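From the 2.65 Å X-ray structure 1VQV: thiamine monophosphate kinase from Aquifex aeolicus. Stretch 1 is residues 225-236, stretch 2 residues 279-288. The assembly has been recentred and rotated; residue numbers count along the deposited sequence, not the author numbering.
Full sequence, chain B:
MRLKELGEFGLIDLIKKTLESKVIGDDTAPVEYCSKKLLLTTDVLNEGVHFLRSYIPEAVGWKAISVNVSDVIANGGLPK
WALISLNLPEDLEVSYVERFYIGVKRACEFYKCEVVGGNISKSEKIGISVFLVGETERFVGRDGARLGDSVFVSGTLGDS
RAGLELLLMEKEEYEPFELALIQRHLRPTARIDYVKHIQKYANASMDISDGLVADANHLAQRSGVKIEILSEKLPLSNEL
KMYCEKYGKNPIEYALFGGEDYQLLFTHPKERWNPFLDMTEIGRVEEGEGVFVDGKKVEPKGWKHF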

# COMPACT_ATOMS: atom_id res chain seq x y z
N VAL B 225 -17.82 8.62 -25.94
CA VAL B 225 -17.66 9.81 -26.75
C VAL B 225 -16.41 9.79 -27.62
O VAL B 225 -15.56 8.92 -27.48
CB VAL B 225 -17.70 11.09 -25.86
CG1 VAL B 225 -16.37 11.29 -25.14
CG2 VAL B 225 -18.06 12.29 -26.70
N LYS B 226 -16.34 10.74 -28.54
CA LYS B 226 -15.22 10.88 -29.47
C LYS B 226 -14.58 12.25 -29.18
O LYS B 226 -15.31 13.24 -29.06
CB LYS B 226 -15.76 10.82 -30.90
CG LYS B 226 -14.81 11.23 -32.03
CD LYS B 226 -15.51 11.17 -33.39
CE LYS B 226 -14.61 11.67 -34.54
NZ LYS B 226 -14.13 13.08 -34.32
N ILE B 227 -13.25 12.31 -29.07
CA ILE B 227 -12.56 13.57 -28.77
C ILE B 227 -11.72 14.09 -29.94
O ILE B 227 -11.11 13.31 -30.68
CB ILE B 227 -11.64 13.43 -27.51
CG1 ILE B 227 -12.51 13.40 -26.24
CG2 ILE B 227 -10.61 14.56 -27.43
CD1 ILE B 227 -11.73 13.45 -24.95
N GLU B 228 -11.70 15.41 -30.09
CA GLU B 228 -10.95 16.07 -31.15
C GLU B 228 -9.99 17.10 -30.56
O GLU B 228 -10.43 18.09 -29.96
CB GLU B 228 -11.89 16.77 -32.12
CG GLU B 228 -13.08 15.95 -32.57
CD GLU B 228 -14.03 16.74 -33.46
OE1 GLU B 228 -14.07 17.99 -33.33
OE2 GLU B 228 -14.74 16.10 -34.27
N ILE B 229 -8.69 16.88 -30.77
CA ILE B 229 -7.64 17.77 -30.25
C ILE B 229 -6.86 18.48 -31.36
O ILE B 229 -6.54 17.88 -32.39
CB ILE B 229 -6.63 16.95 -29.39
CG1 ILE B 229 -7.33 16.33 -28.17
CG2 ILE B 229 -5.48 17.84 -28.92
CD1 ILE B 229 -6.43 15.36 -27.40
N LEU B 230 -6.54 19.75 -31.15
CA LEU B 230 -5.77 20.54 -32.11
C LEU B 230 -4.33 20.69 -31.62
O LEU B 230 -4.06 21.39 -30.63
CB LEU B 230 -6.42 21.92 -32.29
CG LEU B 230 -7.84 21.90 -32.89
CD1 LEU B 230 -8.38 23.32 -32.91
CD2 LEU B 230 -7.82 21.30 -34.30
N SER B 231 -3.41 20.03 -32.31
CA SER B 231 -2.00 20.04 -31.94
C SER B 231 -1.42 21.41 -31.63
O SER B 231 -0.55 21.52 -30.77
CB SER B 231 -1.17 19.40 -33.05
OG SER B 231 -1.00 20.30 -34.12
N GLU B 232 -1.89 22.45 -32.32
CA GLU B 232 -1.37 23.81 -32.11
C GLU B 232 -2.05 24.58 -30.97
O GLU B 232 -1.92 25.81 -30.87
CB GLU B 232 -1.41 24.61 -33.42
CG GLU B 232 -2.78 24.78 -34.10
CD GLU B 232 -3.43 26.14 -33.79
OE1 GLU B 232 -2.70 27.18 -33.76
OE2 GLU B 232 -4.67 26.18 -33.60
N LYS B 233 -2.76 23.84 -30.12
CA LYS B 233 -3.44 24.40 -28.96
C LYS B 233 -2.74 23.84 -27.73
O LYS B 233 -2.81 24.41 -26.64
CB LYS B 233 -4.90 23.95 -28.98
CG LYS B 233 -5.84 24.96 -29.57
CD LYS B 233 -7.21 24.34 -29.78
CE LYS B 233 -8.34 25.37 -29.71
NZ LYS B 233 -9.67 24.68 -29.67
N LEU B 234 -2.07 22.71 -27.92
CA LEU B 234 -1.31 22.01 -26.89
C LEU B 234 -0.33 22.95 -26.20
O LEU B 234 0.50 23.58 -26.86
CB LEU B 234 -0.58 20.82 -27.52
CG LEU B 234 -1.21 19.42 -27.44
CD1 LEU B 234 -2.71 19.49 -27.58
CD2 LEU B 234 -0.61 18.53 -28.51
N PRO B 235 -0.42 23.06 -24.87
CA PRO B 235 0.43 23.92 -24.03
C PRO B 235 1.87 23.43 -23.97
O PRO B 235 2.17 22.38 -23.40
CB PRO B 235 -0.26 23.87 -22.67
CG PRO B 235 -0.85 22.50 -22.66
CD PRO B 235 -1.41 22.34 -24.04
N LEU B 236 2.74 24.23 -24.56
CA LEU B 236 4.15 23.92 -24.62
C LEU B 236 4.98 24.90 -23.84
O LEU B 236 4.87 26.11 -24.01
CB LEU B 236 4.60 23.92 -26.07
CG LEU B 236 4.45 22.64 -26.89
CD1 LEU B 236 3.12 21.95 -26.66
CD2 LEU B 236 4.63 23.04 -28.34
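Stretch 2, residues 279-288: MTEIGRVEEG

Stretch 2 lies beside stretch 1 as its antiparallel neighbour in a β-sheet: strand 280-286 runs against strand 226-229 with an angle of 151° between their directions and a closest axial approach of 4.5 Å. Together the stretches bury 860 Å² of surface.

The backbone polar groups are satisfied in pairs. Lys226 faces Glu286: Glu286 N donates to Lys226 O at 3.0 Å and Lys226 N to Glu286 O at 3.1 Å. Two residues on, Glu228 N gives its hydrogen to Arg284 O at 2.9 Å, while Arg284 N reaches Glu228 O at 2.7 Å, although the position of that oxygen is less certain. Between these rungs Ile227 and Val285 form a non-hydrogen-bonded pair, CA to CA 4.7 Å, and beyond the second rung Ile229 pairs likewise with Gly283, where the CA atoms come within 4.0 Å. Glycine suits this tight spot, since a CB on Gly283 would run into Glu228 O and Ile229 CA. Past the strand's end, Leu230 N still finds Ile282 O, at 2.8 Å and nearly linear.

Lys226, Glu228, Arg284 and Glu286 share one face, where acids and bases are interleaved. Glu228 OE2 and Glu286 OE2, both acceptors, lie 3.2 Å apart without a hydrogen bond. Cations offset this crowding: Lys226 NZ bridges weakly to Glu228 OE2 at 3.1 Å and also pairs with Glu287 OE1 at 3.6 Å, whereas Arg284 NH2 makes a very short 2.4 Å contact with Glu286 OE1. A water donates weakly to Glu228 OE2 and Glu287 OE1.

The other face is apolar, with Ile227 CG1 4.0 Å from Val285 CG2. Ile282, whose CB points sideways, gathers apolar neighbours: Ile229 CG2 lies 3.8 Å from its CD1 and Pro235 CD 3.8 Å from its CG2. Beyond the strand, the long Lys233 carries NZ to Glu281 OE2 in a 2.7 Å salt bridge.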

# COMPACT_ATOMS: atom_id res chain seq x y z
N MSE B 279 -5.22 27.08 -17.12
CA MSE B 279 -6.05 26.16 -17.89
C MSE B 279 -5.88 26.42 -19.40
O MSE B 279 -5.76 27.56 -19.83
CB MSE B 279 -7.48 26.42 -17.45
CG MSE B 279 -8.50 25.39 -17.76
SE MSE B 279 -10.12 26.05 -16.95
CE MSE B 279 -9.47 26.59 -15.19
N THR B 280 -5.86 25.36 -20.21
CA THR B 280 -5.72 25.50 -21.66
C THR B 280 -6.63 24.54 -22.43
O THR B 280 -6.53 23.32 -22.29
CB THR B 280 -4.28 25.21 -22.11
OG1 THR B 280 -3.37 26.08 -21.42
CG2 THR B 280 -4.13 25.43 -23.61
N GLU B 281 -7.53 25.09 -23.25
CA GLU B 281 -8.42 24.25 -24.03
C GLU B 281 -7.65 23.71 -25.24
O GLU B 281 -7.02 24.46 -25.97
CB GLU B 281 -9.63 25.05 -24.50
CG GLU B 281 -10.62 24.19 -25.25
CD GLU B 281 -11.45 24.98 -26.23
OE1 GLU B 281 -12.27 25.82 -25.79
OE2 GLU B 281 -11.27 24.75 -27.45
N ILE B 282 -7.72 22.41 -25.46
CA ILE B 282 -6.98 21.82 -26.55
C ILE B 282 -7.84 21.15 -27.62
O ILE B 282 -7.36 20.85 -28.71
CB ILE B 282 -5.96 20.79 -26.02
CG1 ILE B 282 -6.70 19.65 -25.32
CG2 ILE B 282 -5.01 21.46 -25.04
CD1 ILE B 282 -5.85 18.43 -25.14
N GLY B 283 -9.11 20.94 -27.31
CA GLY B 283 -9.97 20.30 -28.29
C GLY B 283 -11.42 20.29 -27.86
O GLY B 283 -11.80 21.01 -26.93
N ARG B 284 -12.22 19.46 -28.53
CA ARG B 284 -13.65 19.38 -28.21
C ARG B 284 -14.18 17.95 -28.13
O ARG B 284 -13.61 17.02 -28.71
CB ARG B 284 -14.46 20.15 -29.27
CG ARG B 284 -13.80 21.45 -29.74
CD ARG B 284 -14.78 22.39 -30.45
NE ARG B 284 -15.57 21.72 -31.48
CZ ARG B 284 -16.35 22.35 -32.37
NH1 ARG B 284 -16.44 23.68 -32.34
NH2 ARG B 284 -17.05 21.65 -33.26
N VAL B 285 -15.27 17.78 -27.40
CA VAL B 285 -15.93 16.49 -27.25
C VAL B 285 -17.14 16.52 -28.19
O VAL B 285 -17.93 17.48 -28.19
CB VAL B 285 -16.40 16.25 -25.79
CG1 VAL B 285 -17.27 15.04 -25.72
CG2 VAL B 285 -15.21 16.06 -24.89
N GLU B 286 -17.27 15.48 -29.01
CA GLU B 286 -18.34 15.37 -29.99
C GLU B 286 -18.70 13.94 -30.31
O GLU B 286 -18.22 12.99 -29.68
CB GLU B 286 -17.94 16.01 -31.32
CG GLU B 286 -17.72 17.51 -31.32
CD GLU B 286 -17.46 18.08 -32.73
OE1 GLU B 286 -17.11 19.28 -32.83
OE2 GLU B 286 -17.61 17.33 -33.73
N GLU B 287 -19.54 13.82 -31.35
CA GLU B 287 -20.00 12.55 -31.91
C GLU B 287 -19.73 11.28 -31.09
O GLU B 287 -20.35 11.07 -30.05
CB GLU B 287 -19.38 12.40 -33.30
CG GLU B 287 -19.58 13.62 -34.18
CD GLU B 287 -18.76 13.50 -35.46
OE1 GLU B 287 -17.51 13.49 -35.36
OE2 GLU B 287 -19.36 13.43 -36.56
N GLY B 288 -18.84 10.41 -31.57
CA GLY B 288 -18.56 9.21 -30.80
C GLY B 288 -17.47 8.29 -31.34
O GLY B 288 -17.16 8.29 -32.53
O HOH W 1 -17.11 15.65 -36.78